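Long-range contact in TbpB (Actinobacillus pleuropneumoniae, PDB 3HOL), which probably binds host transferrin at the bacterial surface, as the lipoprotein part of a receptor that acquires iron: residues Gly295-Leu300 with Phe359-Glu363. Sequence-based numbering, arbitrary orientation.
Sequences GDASVL and FLQGE
One face of the Phe359 ring is taken by Leu300: CD2 stands over the ring centre in a CH-pi contact, 4.1 Å from the centroid, while CD1 lies over the same face, above Phe359 CD1. A branched leucine suits this place because its two methyls spread over a flat aromatic surface. The amide of Gln361 is the second flat group. Its NE2 holds two carbonyl oxygens almost within the amide plane, Val299 O at 2.7 Å in a nearly straight bond and Ala297 O at 3.0 Å in a more bent one. Both oxygens are approached from above their carbonyl planes. A glutamine suits because it brings two N-H donors, whose use fixes the amide's rotation. With CG beside the backbone N (chi1 -49°) and the chain extended beyond it, Gln361 reaches these carbonyls within and at the end of the type I turn Asp296-Val299. This turn leads into the small hairpin of strands 299-302 and 305-308, packed, within the C-lobe handle domain, against strand 356-363. Asp296 adds an Asx turn by accepting from Ser298 N. Small Ala297 lets the turn settle close to the strand, its CB 3.6 Å from Gln361 O. Long Glu363 brings OE2 to Ala297 N, accepting at 2.8 Å through its anti lone pair; a water links OE2 to Ser298 OG. Asp296 OD1 lies 3.7 Å from Glu363 OE2, their likely repulsion probably eased by Lys15, salt-bridged to Glu363 and weakly paired with Asp296.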
loop_
_atom_site.group_PDB
_atom_site.type_symbol
_atom_site.label_atom_id
_atom_site.label_comp_id
_atom_site.label_asym_id
_atom_site.label_seq_id
_atom_site.Cartn_x
_atom_site.Cartn_y
_atom_site.Cartn_z
ATOM N N GLY A 295 -3.424 -2.823 -1.378
ATOM C CA GLY A 295 -4.348 -3.673 -2.142
ATOM C C GLY A 295 -5.290 -4.514 -1.282
ATOM O O GLY A 295 -6.047 -5.308 -1.796
ATOM N N ASP A 296 -5.248 -4.327 0.028
ATOM C CA ASP A 296 -6.216 -4.975 0.924
ATOM C C ASP A 296 -7.071 -3.857 1.552
ATOM O O ASP A 296 -6.597 -3.095 2.409
ATOM C CB ASP A 296 -5.498 -5.811 1.986
ATOM C CG ASP A 296 -6.464 -6.724 2.755
ATOM O OD1 ASP A 296 -7.666 -6.416 2.790
ATOM O OD2 ASP A 296 -6.027 -7.742 3.315
ATOM N N ALA A 297 -8.335 -3.751 1.110
ATOM C CA ALA A 297 -9.232 -2.688 1.584
ATOM C C ALA A 297 -9.575 -2.924 3.060
ATOM O O ALA A 297 -10.059 -2.003 3.745
ATOM C CB ALA A 297 -10.507 -2.646 0.738
ATOM N N SER A 298 -9.322 -4.135 3.547
ATOM C CA SER A 298 -9.590 -4.465 4.971
ATOM C C SER A 298 -8.410 -4.185 5.901
ATOM O O SER A 298 -8.444 -4.502 7.097
ATOM C CB SER A 298 -10.069 -5.903 5.128
ATOM O OG SER A 298 -11.281 -6.039 4.395
ATOM N N VAL A 299 -7.387 -3.532 5.368
ATOM C CA VAL A 299 -6.287 -3.068 6.203
ATOM C C VAL A 299 -6.283 -1.549 6.089
ATOM O O VAL A 299 -6.171 -0.975 4.979
ATOM C CB VAL A 299 -4.957 -3.713 5.741
ATOM C CG1 VAL A 299 -3.769 -3.072 6.430
ATOM C CG2 VAL A 299 -4.976 -5.252 5.976
ATOM N N LEU A 300 -6.453 -0.883 7.216
ATOM C CA LEU A 300 -6.511 0.569 7.209
ATOM C C LEU A 300 -5.282 1.040 7.947
ATOM O O LEU A 300 -5.099 0.687 9.126
ATOM C CB LEU A 300 -7.818 1.037 7.895
ATOM C CG LEU A 300 -7.987 2.530 8.149
ATOM C CD1 LEU A 300 -8.228 3.281 6.814
ATOM C CD2 LEU A 300 -9.138 2.792 9.140
ATOM N N PHE A 359 -13.500 7.598 5.722
ATOM C CA PHE A 359 -12.547 6.907 4.861
ATOM C C PHE A 359 -13.289 5.956 3.928
ATOM O O PHE A 359 -14.398 5.462 4.258
ATOM C CB PHE A 359 -11.480 6.149 5.690
ATOM C CG PHE A 359 -12.024 4.961 6.450
ATOM C CD1 PHE A 359 -12.137 3.712 5.848
ATOM C CD2 PHE A 359 -12.459 5.109 7.783
ATOM C CE1 PHE A 359 -12.664 2.615 6.557
ATOM C CE2 PHE A 359 -12.996 4.017 8.504
ATOM C CZ PHE A 359 -13.103 2.781 7.900
ATOM N N LEU A 360 -12.680 5.719 2.768
ATOM C CA LEU A 360 -13.143 4.672 1.856
ATOM C C LEU A 360 -11.936 3.963 1.271
ATOM O O LEU A 360 -11.001 4.624 0.803
ATOM C CB LEU A 360 -14.002 5.256 0.721
ATOM C CG LEU A 360 -14.588 4.112 -0.136
ATOM C CD1 LEU A 360 -16.081 4.275 -0.342
ATOM C CD2 LEU A 360 -13.835 3.932 -1.500
ATOM N N GLN A 361 -11.968 2.637 1.275
ATOM C CA GLN A 361 -10.964 1.830 0.597
ATOM C C GLN A 361 -11.632 0.768 -0.273
ATOM O O GLN A 361 -12.638 0.200 0.108
ATOM C CB GLN A 361 -10.018 1.172 1.620
ATOM C CG GLN A 361 -9.455 2.175 2.682
ATOM C CD GLN A 361 -8.201 1.609 3.387
ATOM O OE1 GLN A 361 -7.156 2.284 3.473
ATOM N NE2 GLN A 361 -8.281 0.360 3.829
ATOM N N GLY A 362 -11.063 0.489 -1.440
ATOM C CA GLY A 362 -11.643 -0.523 -2.310
ATOM C C GLY A 362 -10.566 -1.150 -3.189
ATOM O O GLY A 362 -9.550 -0.503 -3.496
ATOM N N GLU A 363 -10.800 -2.401 -3.570
ATOM C CA GLU A 363 -9.913 -3.172 -4.453
ATOM C C GLU A 363 -10.615 -3.238 -5.798
ATOM O O GLU A 363 -11.553 -4.030 -5.942
ATOM C CB GLU A 363 -9.748 -4.598 -3.873
ATOM C CG GLU A 363 -9.214 -4.595 -2.446
ATOM C CD GLU A 363 -9.390 -5.921 -1.698
ATOM O OE1 GLU A 363 -9.582 -6.969 -2.333
ATOM O OE2 GLU A 363 -9.337 -5.895 -0.449
HETATM O O HOH W 1 -11.069 -6.425 1.338
#